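Local coordinates for protein LbaCas13a H328A (C2c2) (Lachnospiraceae bacterium NK4A179, PDB 5WLH) that binds a CRISPR guide RNA and, as an RNA-targeting Cas13a enzyme, probably cleaves RNA that the guide recognises, at residues 997-1002 / 1013-1018; 1062-1067 / 1100-1105; 982-987 / 1044-1049. All coordinates share one frame; numbering follows the deposited sequence.

Overall arrangement
The three contacts lie on the same side of the chain's centre. Interactions 1 and 2 are buried and sit about 12 Å apart, centre to centre. They touch through the salt bridge from Glu1002 OE2 to Arg1062 NE and through packing of Phe1015 on Ile1065. Interaction 3 is only partly buried. Helix 988-995 relates it to interaction 1: the loop of interaction 3 precedes this helix, and that of interaction 1 follows it. Tyr998 also packs on Ser1044. The chemistry changes with place. Interaction 1 sets a backbone segment on a ring face. Interaction 2 packs aliphatic side chains between two helices, one of which reaches the RNA. Interaction 3 places a lysine ammonium over a ring.

Interaction 1 (997-1002 / 1013-1018); sequences SYLDFE and NRFCNS
Phe1001 lies with its backbone over the ring of Phe1015, the centre of a loop-on-helix contact. The loop after helix 988-995 folds back here on helix 1008-1017. An Asx turn shapes the loop, with Asp1000 OD1 accepting from Glu1002 N at 3.1 Å. The tight part is one face of the Phe1015 ring. Phe1001 CA sits 3.6 Å from the ring centroid and 14° off the normal, a CH-pi contact. Phe1001 CB adds to it, 3.5 Å from Phe1015 CG. With CG anti to the backbone N (chi1 -176°), the Phe1015 ring reaches from the helix to the loop. Replacing this ring by an alanine would probably open a gap beneath Phe1001 CA and leave this loop bend without its apolar support.

The Leu999 side is looser. Leu999 CD1 stays 4.4 Å from Phe1015 CE2 and approaches obliquely. The solvent side is the ring edge, which Glu1002, an exposed residue, crosses at about a right angle. Its CD lies in the ring plane, 3.7 Å from Phe1015 CE1. The carboxylate stands nearly perpendicular to the ring, at 88°. Its charge is met by Arg1062, which comes from helix 1062-1075. The same arginine bonds to Ser1018, three residues beyond Phe1015. Ser1018 OG donates to Phe1015 O at 2.8 Å.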
loop_
_atom_site.group_PDB
_atom_site.type_symbol
_atom_site.label_atom_id
_atom_site.label_comp_id
_atom_site.label_asym_id
_atom_site.label_seq_id
_atom_site.Cartn_x
_atom_site.Cartn_y
_atom_site.Cartn_z
ATOM N N SER A 997 -30.963 -18.441 -0.120
ATOM C CA SER A 997 -30.468 -17.144 -0.567
ATOM C C SER A 997 -29.437 -17.296 -1.676
ATOM O O SER A 997 -29.270 -16.386 -2.493
ATOM C CB SER A 997 -29.853 -16.375 0.601
ATOM O OG SER A 997 -30.547 -16.613 1.808
ATOM N N TYR A 998 -28.734 -18.426 -1.718
ATOM C CA TYR A 998 -27.632 -18.629 -2.648
ATOM C C TYR A 998 -27.840 -19.792 -3.598
ATOM O O TYR A 998 -27.060 -19.941 -4.549
ATOM C CB TYR A 998 -26.326 -18.843 -1.870
ATOM C CG TYR A 998 -26.072 -17.727 -0.882
ATOM C CD1 TYR A 998 -25.922 -16.416 -1.322
ATOM C CD2 TYR A 998 -26.006 -17.974 0.485
ATOM C CE1 TYR A 998 -25.703 -15.386 -0.432
ATOM C CE2 TYR A 998 -25.777 -16.943 1.388
ATOM C CZ TYR A 998 -25.626 -15.651 0.918
ATOM O OH TYR A 998 -25.403 -14.610 1.797
ATOM N N LEU A 999 -28.865 -20.610 -3.376
ATOM C CA LEU A 999 -29.135 -21.785 -4.190
ATOM C C LEU A 999 -30.618 -21.826 -4.516
ATOM O O LEU A 999 -31.458 -21.758 -3.613
ATOM C CB LEU A 999 -28.723 -23.068 -3.461
ATOM C CG LEU A 999 -29.152 -24.393 -4.087
ATOM C CD1 LEU A 999 -28.411 -24.628 -5.408
ATOM C CD2 LEU A 999 -28.900 -25.517 -3.116
ATOM N N ASP A 1000 -30.933 -21.932 -5.803
ATOM C CA ASP A 1000 -32.309 -22.129 -6.248
ATOM C C ASP A 1000 -32.566 -23.632 -6.311
ATOM O O ASP A 1000 -32.450 -24.275 -7.357
ATOM C CB ASP A 1000 -32.532 -21.450 -7.594
ATOM C CG ASP A 1000 -33.975 -21.504 -8.047
ATOM O OD1 ASP A 1000 -34.809 -22.127 -7.354
ATOM O OD2 ASP A 1000 -34.274 -20.914 -9.103
ATOM N N PHE A 1001 -32.896 -24.210 -5.151
ATOM C CA PHE A 1001 -33.277 -25.615 -5.096
ATOM C C PHE A 1001 -34.768 -25.818 -5.344
ATOM O O PHE A 1001 -35.361 -26.767 -4.812
ATOM C CB PHE A 1001 -32.842 -26.249 -3.771
ATOM C CG PHE A 1001 -33.297 -25.515 -2.544
ATOM C CD1 PHE A 1001 -34.589 -25.661 -2.066
ATOM C CD2 PHE A 1001 -32.415 -24.721 -1.835
ATOM C CE1 PHE A 1001 -35.003 -25.004 -0.925
ATOM C CE2 PHE A 1001 -32.822 -24.062 -0.690
ATOM C CZ PHE A 1001 -34.117 -24.203 -0.235
ATOM N N GLU A 1002 -35.380 -24.931 -6.134
ATOM C CA GLU A 1002 -36.750 -25.067 -6.627
ATOM C C GLU A 1002 -37.754 -25.113 -5.471
ATOM O O GLU A 1002 -38.518 -26.064 -5.301
ATOM C CB GLU A 1002 -36.868 -26.288 -7.550
ATOM C CG GLU A 1002 -36.099 -26.119 -8.875
ATOM C CD GLU A 1002 -35.843 -27.431 -9.605
ATOM O OE1 GLU A 1002 -36.381 -28.477 -9.178
ATOM O OE2 GLU A 1002 -35.100 -27.419 -10.612
ATOM N N ASN A 1013 -34.444 -31.224 0.135
ATOM C CA ASN A 1013 -34.243 -32.668 0.072
ATOM C C ASN A 1013 -34.767 -33.235 -1.243
ATOM O O ASN A 1013 -34.137 -34.115 -1.839
ATOM C CB ASN A 1013 -34.919 -33.341 1.268
ATOM C CG ASN A 1013 -34.708 -34.844 1.291
ATOM O OD1 ASN A 1013 -33.582 -35.330 1.421
ATOM N ND2 ASN A 1013 -35.798 -35.590 1.165
ATOM N N ARG A 1014 -35.916 -32.739 -1.708
ATOM C CA ARG A 1014 -36.431 -33.140 -3.015
ATOM C C ARG A 1014 -35.443 -32.796 -4.121
ATOM O O ARG A 1014 -35.220 -33.591 -5.044
ATOM C CB ARG A 1014 -37.774 -32.456 -3.278
ATOM C CG ARG A 1014 -38.945 -33.401 -3.482
ATOM C CD ARG A 1014 -40.242 -32.630 -3.709
ATOM N NE ARG A 1014 -40.654 -31.861 -2.536
ATOM C CZ ARG A 1014 -40.734 -30.532 -2.499
ATOM N NH1 ARG A 1014 -40.427 -29.813 -3.572
ATOM N NH2 ARG A 1014 -41.122 -29.920 -1.387
ATOM N N PHE A 1015 -34.835 -31.613 -4.035
ATOM C CA PHE A 1015 -33.929 -31.146 -5.077
ATOM C C PHE A 1015 -32.667 -31.998 -5.144
ATOM O O PHE A 1015 -32.182 -32.311 -6.238
ATOM C CB PHE A 1015 -33.591 -29.679 -4.822
ATOM C CG PHE A 1015 -32.738 -29.050 -5.877
ATOM C CD1 PHE A 1015 -33.303 -28.588 -7.053
ATOM C CD2 PHE A 1015 -31.376 -28.888 -5.679
ATOM C CE1 PHE A 1015 -32.523 -27.990 -8.019
ATOM C CE2 PHE A 1015 -30.593 -28.291 -6.641
ATOM C CZ PHE A 1015 -31.164 -27.841 -7.815
ATOM N N CYS A 1016 -32.122 -32.391 -3.989
ATOM C CA CYS A 1016 -30.908 -33.199 -3.994
ATOM C C CYS A 1016 -31.188 -34.639 -4.398
ATOM O O CYS A 1016 -30.292 -35.325 -4.899
ATOM C CB CYS A 1016 -30.240 -33.166 -2.619
ATOM S SG CYS A 1016 -29.807 -31.505 -2.053
ATOM N N ASN A 1017 -32.404 -35.119 -4.169
ATOM C CA ASN A 1017 -32.784 -36.467 -4.567
ATOM C C ASN A 1017 -33.330 -36.528 -5.987
ATOM O O ASN A 1017 -33.636 -37.621 -6.474
ATOM C CB ASN A 1017 -33.811 -37.036 -3.586
ATOM C CG ASN A 1017 -33.172 -37.513 -2.301
ATOM O OD1 ASN A 1017 -32.469 -38.526 -2.284
ATOM N ND2 ASN A 1017 -33.399 -36.779 -1.217
ATOM N N SER A 1018 -33.449 -35.388 -6.657
ATOM C CA SER A 1018 -33.872 -35.351 -8.046
ATOM C C SER A 1018 -32.705 -35.670 -8.975
ATOM O O SER A 1018 -31.535 -35.478 -8.631
ATOM C CB SER A 1018 -34.445 -33.978 -8.380
ATOM O OG SER A 1018 -33.394 -33.065 -8.638
#

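Interaction 2 (1062-1067 / 1100-1105); sequences RSDIVE and KNIVEF. With nucleotides of chain B.
Asp1064 touches Ile1102 through one oxygen of its flat carboxylate, with Asp1064 OD2 4.1 Å from Ile1102 CG2. The two side chains cross at about a right angle. The polar needs of this buried carboxylate are met from other sides: OD1 forms a salt bridge with Arg1358, and OD2 accepts from the backbone N of Ser1061. A second flat group is the ring of Phe1105. One face carries the carbonyl oxygen Val1103 O, 3.8 Å above the plane and offset toward the rim. That is a packing contact; the hydrogen bond to this oxygen comes from the hydroxyl of Tyr1029. The third is the amide of Asn1101. Its ND2 donates to the ribose O4' of G39 of chain B at 3.0 Å, nearly straight at 168°.

The start of helix 1062-1075 meets the end of helix 1087-1103 here, and the second ends in a Schellman motif at Phe1105. Between them Ile1065 CG1 meets Val1103 CG1 at 4.2 Å. Both CG1 atoms sit anti to their own carbonyl carbons, which brings these branches to the seam. The other flank of helix 1087-1103 serves the RNA. Lys1100 runs extended until chi4, where it bends to 26°. Its CE lies 3.2 Å and its NZ 3.9 Å from OP1 of A38 of chain B. Lys1100 NZ forms a long salt bridge of 4.0 Å with Glu1104 OE2, one turn further along.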
loop_
_atom_site.group_PDB
_atom_site.type_symbol
_atom_site.label_atom_id
_atom_site.label_comp_id
_atom_site.label_asym_id
_atom_site.label_seq_id
_atom_site.Cartn_x
_atom_site.Cartn_y
_atom_site.Cartn_z
ATOM N N ARG A 1062 -30.146 -25.195 -11.243
ATOM C CA ARG A 1062 -30.084 -26.565 -11.741
ATOM C C ARG A 1062 -29.116 -26.674 -12.916
ATOM O O ARG A 1062 -28.265 -27.571 -12.954
ATOM C CB ARG A 1062 -31.484 -27.038 -12.142
ATOM C CG ARG A 1062 -31.515 -28.452 -12.710
ATOM C CD ARG A 1062 -32.946 -28.934 -12.927
ATOM N NE ARG A 1062 -33.596 -29.347 -11.685
ATOM C CZ ARG A 1062 -33.392 -30.517 -11.083
ATOM N NH1 ARG A 1062 -32.538 -31.397 -11.595
ATOM N NH2 ARG A 1062 -34.036 -30.804 -9.960
ATOM N N SER A 1063 -29.214 -25.747 -13.874
ATOM C CA SER A 1063 -28.373 -25.839 -15.064
ATOM C C SER A 1063 -26.896 -25.693 -14.721
ATOM O O SER A 1063 -26.043 -26.266 -15.410
ATOM C CB SER A 1063 -28.791 -24.792 -16.101
ATOM O OG SER A 1063 -28.575 -23.475 -15.637
ATOM N N ASP A 1064 -26.577 -24.937 -13.664
ATOM C CA ASP A 1064 -25.208 -24.919 -13.149
ATOM C C ASP A 1064 -24.782 -26.308 -12.698
ATOM O O ASP A 1064 -23.685 -26.775 -13.025
ATOM C CB ASP A 1064 -25.094 -23.939 -11.978
ATOM C CG ASP A 1064 -25.193 -22.489 -12.404
ATOM O OD1 ASP A 1064 -24.811 -22.170 -13.551
ATOM O OD2 ASP A 1064 -25.650 -21.668 -11.576
ATOM N N ILE A 1065 -25.634 -26.967 -11.911
ATOM C CA ILE A 1065 -25.317 -28.290 -11.389
ATOM C C ILE A 1065 -25.252 -29.297 -12.526
ATOM O O ILE A 1065 -24.408 -30.200 -12.532
ATOM C CB ILE A 1065 -26.348 -28.687 -10.322
ATOM C CG1 ILE A 1065 -26.303 -27.696 -9.147
ATOM C CG2 ILE A 1065 -26.112 -30.094 -9.840
ATOM C CD1 ILE A 1065 -27.563 -27.658 -8.346
ATOM N N VAL A 1066 -26.123 -29.135 -13.519
ATOM C CA VAL A 1066 -26.057 -29.957 -14.721
ATOM C C VAL A 1066 -24.708 -29.781 -15.409
ATOM O O VAL A 1066 -24.019 -30.758 -15.727
ATOM C CB VAL A 1066 -27.224 -29.603 -15.657
ATOM C CG1 VAL A 1066 -27.007 -30.188 -17.050
ATOM C CG2 VAL A 1066 -28.545 -30.060 -15.040
ATOM N N GLU A 1067 -24.308 -28.527 -15.640
ATOM C CA GLU A 1067 -23.035 -28.260 -16.306
ATOM C C GLU A 1067 -21.859 -28.761 -15.474
ATOM O O GLU A 1067 -20.880 -29.284 -16.020
ATOM C CB GLU A 1067 -22.911 -26.762 -16.596
ATOM C CG GLU A 1067 -21.649 -26.343 -17.345
ATOM C CD GLU A 1067 -21.639 -26.759 -18.811
ATOM O OE1 GLU A 1067 -22.616 -27.391 -19.272
ATOM O OE2 GLU A 1067 -20.645 -26.444 -19.504
ATOM N N LYS A 1100 -17.150 -25.986 -10.399
ATOM C CA LYS A 1100 -17.035 -26.474 -9.032
ATOM C C LYS A 1100 -17.051 -25.309 -8.049
ATOM O O LYS A 1100 -17.734 -25.359 -7.022
ATOM C CB LYS A 1100 -15.763 -27.307 -8.875
ATOM C CG LYS A 1100 -15.661 -28.063 -7.546
ATOM C CD LYS A 1100 -14.405 -28.925 -7.514
ATOM C CE LYS A 1100 -14.321 -29.723 -6.233
ATOM N NZ LYS A 1100 -15.671 -29.958 -5.652
ATOM N N ASN A 1101 -16.337 -24.231 -8.381
ATOM C CA ASN A 1101 -16.325 -23.052 -7.523
ATOM C C ASN A 1101 -17.725 -22.469 -7.355
ATOM O O ASN A 1101 -18.054 -21.926 -6.292
ATOM C CB ASN A 1101 -15.361 -22.013 -8.099
ATOM C CG ASN A 1101 -13.908 -22.348 -7.798
ATOM O OD1 ASN A 1101 -13.628 -23.122 -6.895
ATOM N ND2 ASN A 1101 -12.987 -21.765 -8.546
ATOM N N ILE A 1102 -18.575 -22.602 -8.369
ATOM C CA ILE A 1102 -19.929 -22.069 -8.266
ATOM C C ILE A 1102 -20.788 -22.947 -7.361
ATOM O O ILE A 1102 -21.413 -22.464 -6.407
ATOM C CB ILE A 1102 -20.546 -21.914 -9.666
ATOM C CG1 ILE A 1102 -19.899 -20.726 -10.378
ATOM C CG2 ILE A 1102 -22.054 -21.740 -9.579
ATOM C CD1 ILE A 1102 -20.114 -20.715 -11.870
ATOM N N VAL A 1103 -20.862 -24.249 -7.661
ATOM C CA VAL A 1103 -21.788 -25.094 -6.911
ATOM C C VAL A 1103 -21.351 -25.239 -5.458
ATOM O O VAL A 1103 -22.184 -25.476 -4.580
ATOM C CB VAL A 1103 -21.952 -26.469 -7.592
ATOM C CG1 VAL A 1103 -22.374 -26.277 -9.033
ATOM C CG2 VAL A 1103 -20.669 -27.275 -7.508
ATOM N N GLU A 1104 -20.060 -25.078 -5.171
ATOM C CA GLU A 1104 -19.559 -25.162 -3.806
ATOM C C GLU A 1104 -19.659 -23.837 -3.063
ATOM O O GLU A 1104 -19.286 -23.778 -1.886
ATOM C CB GLU A 1104 -18.095 -25.630 -3.801
ATOM C CG GLU A 1104 -17.879 -27.085 -4.203
ATOM C CD GLU A 1104 -18.494 -28.075 -3.229
ATOM O OE1 GLU A 1104 -18.457 -27.828 -2.001
ATOM O OE2 GLU A 1104 -19.017 -29.111 -3.696
ATOM N N PHE A 1105 -20.139 -22.780 -3.722
ATOM C CA PHE A 1105 -20.222 -21.433 -3.165
ATOM C C PHE A 1105 -18.849 -20.833 -2.905
ATOM O O PHE A 1105 -18.720 -19.914 -2.093
ATOM C CB PHE A 1105 -21.052 -21.396 -1.879
ATOM C CG PHE A 1105 -22.381 -22.067 -2.006
ATOM C CD1 PHE A 1105 -23.393 -21.483 -2.744
ATOM C CD2 PHE A 1105 -22.617 -23.287 -1.396
ATOM C CE1 PHE A 1105 -24.620 -22.102 -2.871
ATOM C CE2 PHE A 1105 -23.842 -23.914 -1.521
ATOM C CZ PHE A 1105 -24.845 -23.322 -2.257
ATOM P P G B 39 -7.104 -25.449 -7.282
ATOM O OP1 G B 39 -6.021 -25.157 -8.252
ATOM O OP2 G B 39 -6.788 -25.653 -5.840
ATOM O "O5'" G B 39 -8.242 -24.325 -7.343
ATOM C "C5'" G B 39 -8.817 -23.906 -8.581
ATOM C "C4'" G B 39 -9.044 -22.411 -8.614
ATOM O "O4'" G B 39 -10.151 -22.057 -7.726
ATOM C "C3'" G B 39 -7.854 -21.562 -8.153
ATOM O "O3'" G B 39 -7.890 -20.308 -8.831
ATOM C "C2'" G B 39 -8.203 -21.303 -6.694
ATOM O "O2'" G B 39 -7.533 -20.216 -6.092
ATOM C "C1'" G B 39 -9.701 -21.064 -6.817
ATOM N N9 G B 39 -10.438 -21.130 -5.553
ATOM C C8 G B 39 -11.301 -20.178 -5.058
ATOM N N7 G B 39 -11.789 -20.498 -3.888
ATOM C C5 G B 39 -11.207 -21.726 -3.590
ATOM C C6 G B 39 -11.341 -22.576 -2.458
ATOM O O6 G B 39 -12.033 -22.429 -1.439
ATOM N N1 G B 39 -10.560 -23.718 -2.589
ATOM C C2 G B 39 -9.746 -24.020 -3.649
ATOM N N2 G B 39 -9.073 -25.180 -3.587
ATOM N N3 G B 39 -9.617 -23.244 -4.706
ATOM C C4 G B 39 -10.362 -22.123 -4.609
ATOM P P A B 38 -10.996 -29.708 -4.036
ATOM O OP1 A B 38 -12.339 -29.111 -3.799
ATOM O OP2 A B 38 -10.929 -30.977 -4.819
ATOM O "O5'" A B 38 -10.041 -28.703 -4.807
ATOM C "C5'" A B 38 -8.659 -29.002 -4.973
ATOM C "C4'" A B 38 -8.179 -28.655 -6.360
ATOM O "O4'" A B 38 -8.484 -29.745 -7.270
ATOM C "C3'" A B 38 -8.805 -27.402 -6.975
ATOM O "O3'" A B 38 -7.844 -26.765 -7.802
ATOM C "C2'" A B 38 -9.893 -27.971 -7.870
ATOM O "O2'" A B 38 -10.256 -27.127 -8.942
ATOM C "C1'" A B 38 -9.223 -29.246 -8.368
ATOM N N9 A B 38 -10.152 -30.278 -8.828
ATOM C C8 A B 38 -11.171 -30.891 -8.147
ATOM N N7 A B 38 -11.819 -31.776 -8.865
ATOM C C5 A B 38 -11.174 -31.744 -10.095
ATOM C C6 A B 38 -11.377 -32.448 -11.295
ATOM N N6 A B 38 -12.331 -33.364 -11.449
ATOM N N1 A B 38 -10.565 -32.172 -12.337
ATOM C C2 A B 38 -9.607 -31.249 -12.179
ATOM N N3 A B 38 -9.320 -30.520 -11.103
ATOM C C4 A B 38 -10.148 -30.823 -10.088
#

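Interaction 3 (982-987 / 1044-1049); sequences SDYFKD and SKLYGE
Lys1045 reaches from helix 1039-1047 to the loop of residues 982-987 and ends over the ring of Phe985. The first torsion sets CG anti to the backbone N, which sends the chain off the helix toward the loop. Beyond that the chain is not extended. It bends at chi2 (91°) and again at chi3. At chi4 (22°) it is close to eclipsed. These bends lay CE beside the ring, 3.7 Å from Phe985 CE2. They also bring NZ over the ring face, 4.6 Å from the Phe985 centroid and 25° off the normal. This is a cation-pi contact. The same NZ gives a weak hydrogen bond to Tyr984 O at 3.4 Å. Its stronger polar partner is Gln516.

The CB of Phe985 points to one side of the helix, but its ring end comes nearer to the lysine. The ring also meets Tyr991 and Tyr994, so helix 988-995 helps to form this aromatic cluster. Tyr984 and Phe985 both hold CG anti to the carbonyl carbon, but from successive positions this sends the Phe985 ring to Lys1045 and the Tyr984 ring to Leu1046. There Tyr984 CE1 lies 4.1 Å from Leu1046 CD1, and the two side chains cross at about a right angle. The hydroxyl of Tyr984 is bonded to the backbone N of Ser978.

The contact joins the loop before helix 988-995 to the C-terminal part of helix 1039-1047. Its nearest atom is about 9 Å from the bound RNA. Across these two segments the ammonium meets a ring face and one weakly bonded carbonyl. Within this contact its charge is likely to be eased by pi electrons and a neutral carbonyl, with Gln516 as a further neutral partner.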
loop_
_atom_site.group_PDB
_atom_site.type_symbol
_atom_site.label_atom_id
_atom_site.label_comp_id
_atom_site.label_asym_id
_atom_site.label_seq_id
_atom_site.Cartn_x
_atom_site.Cartn_y
_atom_site.Cartn_z
ATOM N N SER A 982 -27.107 -26.874 14.382
ATOM C CA SER A 982 -27.765 -26.144 15.463
ATOM C C SER A 982 -26.848 -25.136 16.134
ATOM O O SER A 982 -27.328 -24.303 16.912
ATOM C CB SER A 982 -28.295 -27.115 16.518
ATOM O OG SER A 982 -27.266 -27.965 16.990
ATOM N N ASP A 983 -25.541 -25.207 15.880
ATOM C CA ASP A 983 -24.661 -24.149 16.353
ATOM C C ASP A 983 -24.883 -22.852 15.593
ATOM O O ASP A 983 -24.544 -21.779 16.106
ATOM C CB ASP A 983 -23.199 -24.583 16.249
ATOM C CG ASP A 983 -22.753 -25.395 17.446
ATOM O OD1 ASP A 983 -23.464 -25.366 18.472
ATOM O OD2 ASP A 983 -21.684 -26.036 17.378
ATOM N N TYR A 984 -25.450 -22.924 14.391
ATOM C CA TYR A 984 -25.606 -21.758 13.536
ATOM C C TYR A 984 -27.048 -21.431 13.201
ATOM O O TYR A 984 -27.342 -20.274 12.882
ATOM C CB TYR A 984 -24.815 -21.952 12.233
ATOM C CG TYR A 984 -23.355 -22.241 12.501
ATOM C CD1 TYR A 984 -22.501 -21.240 12.957
ATOM C CD2 TYR A 984 -22.838 -23.512 12.324
ATOM C CE1 TYR A 984 -21.166 -21.506 13.222
ATOM C CE2 TYR A 984 -21.511 -23.792 12.587
ATOM C CZ TYR A 984 -20.677 -22.780 13.028
ATOM O OH TYR A 984 -19.366 -23.064 13.291
ATOM N N PHE A 985 -27.954 -22.399 13.280
ATOM C CA PHE A 985 -29.351 -22.162 12.961
ATOM C C PHE A 985 -30.221 -22.933 13.948
ATOM O O PHE A 985 -29.801 -23.945 14.516
ATOM C CB PHE A 985 -29.667 -22.565 11.513
ATOM C CG PHE A 985 -28.844 -21.831 10.473
ATOM C CD1 PHE A 985 -27.609 -22.318 10.066
ATOM C CD2 PHE A 985 -29.315 -20.667 9.890
ATOM C CE1 PHE A 985 -26.858 -21.647 9.112
ATOM C CE2 PHE A 985 -28.566 -19.995 8.931
ATOM C CZ PHE A 985 -27.342 -20.486 8.543
ATOM N N LYS A 986 -31.442 -22.427 14.153
ATOM C CA LYS A 986 -32.353 -23.056 15.108
ATOM C C LYS A 986 -32.658 -24.499 14.714
ATOM O O LYS A 986 -32.635 -25.397 15.564
ATOM C CB LYS A 986 -33.643 -22.241 15.224
ATOM C CG LYS A 986 -34.690 -22.824 16.172
ATOM C CD LYS A 986 -34.086 -23.307 17.495
ATOM C CE LYS A 986 -35.179 -23.923 18.379
ATOM N NZ LYS A 986 -34.867 -23.949 19.832
ATOM N N ASP A 987 -32.924 -24.749 13.435
ATOM C CA ASP A 987 -33.245 -26.095 12.981
ATOM C C ASP A 987 -32.923 -26.200 11.495
ATOM O O ASP A 987 -32.535 -25.221 10.852
ATOM C CB ASP A 987 -34.711 -26.442 13.266
ATOM C CG ASP A 987 -35.666 -25.336 12.863
ATOM O OD1 ASP A 987 -35.512 -24.782 11.758
ATOM O OD2 ASP A 987 -36.578 -25.020 13.657
ATOM N N SER A 1044 -19.941 -17.367 5.135
ATOM C CA SER A 1044 -20.583 -16.162 4.607
ATOM C C SER A 1044 -21.588 -15.588 5.605
ATOM O O SER A 1044 -21.778 -14.367 5.666
ATOM C CB SER A 1044 -21.240 -16.481 3.264
ATOM O OG SER A 1044 -22.557 -16.955 3.455
ATOM N N LYS A 1045 -22.203 -16.446 6.421
ATOM C CA LYS A 1045 -23.135 -15.979 7.447
ATOM C C LYS A 1045 -22.404 -15.283 8.592
ATOM O O LYS A 1045 -22.884 -14.279 9.124
ATOM C CB LYS A 1045 -23.958 -17.159 7.969
ATOM C CG LYS A 1045 -24.680 -16.921 9.298
ATOM C CD LYS A 1045 -26.080 -16.374 9.085
ATOM C CE LYS A 1045 -27.069 -16.876 10.148
ATOM N NZ LYS A 1045 -26.420 -17.325 11.423
ATOM N N LEU A 1046 -21.252 -15.806 8.999
ATOM C CA LEU A 1046 -20.558 -15.215 10.142
ATOM C C LEU A 1046 -19.811 -13.952 9.742
ATOM O O LEU A 1046 -19.807 -12.962 10.486
ATOM C CB LEU A 1046 -19.567 -16.209 10.740
ATOM C CG LEU A 1046 -20.116 -17.525 11.290
ATOM C CD1 LEU A 1046 -18.977 -18.407 11.793
ATOM C CD2 LEU A 1046 -21.087 -17.228 12.400
ATOM N N TYR A 1047 -19.149 -13.985 8.582
ATOM C CA TYR A 1047 -18.201 -12.948 8.204
ATOM C C TYR A 1047 -18.561 -12.190 6.934
ATOM O O TYR A 1047 -18.014 -11.099 6.719
ATOM C CB TYR A 1047 -16.794 -13.559 8.043
ATOM C CG TYR A 1047 -16.374 -14.411 9.224
ATOM C CD1 TYR A 1047 -16.179 -13.849 10.497
ATOM C CD2 TYR A 1047 -16.171 -15.783 9.074
ATOM C CE1 TYR A 1047 -15.792 -14.628 11.570
ATOM C CE2 TYR A 1047 -15.796 -16.564 10.132
ATOM C CZ TYR A 1047 -15.614 -15.990 11.381
ATOM O OH TYR A 1047 -15.234 -16.775 12.423
ATOM N N GLY A 1048 -19.457 -12.722 6.094
ATOM C CA GLY A 1048 -19.888 -12.039 4.895
ATOM C C GLY A 1048 -21.136 -11.205 5.110
ATOM O O GLY A 1048 -21.675 -11.088 6.213
ATOM N N GLU A 1049 -21.584 -10.589 4.018
ATOM C CA GLU A 1049 -22.679 -9.625 4.029
ATOM C C GLU A 1049 -23.776 -10.145 3.108
ATOM O O GLU A 1049 -23.634 -10.113 1.879
ATOM C CB GLU A 1049 -22.188 -8.243 3.606
ATOM C CG GLU A 1049 -21.028 -7.740 4.469
ATOM C CD GLU A 1049 -21.501 -7.159 5.792
ATOM O OE1 GLU A 1049 -22.729 -7.114 6.025
ATOM O OE2 GLU A 1049 -20.650 -6.740 6.608
#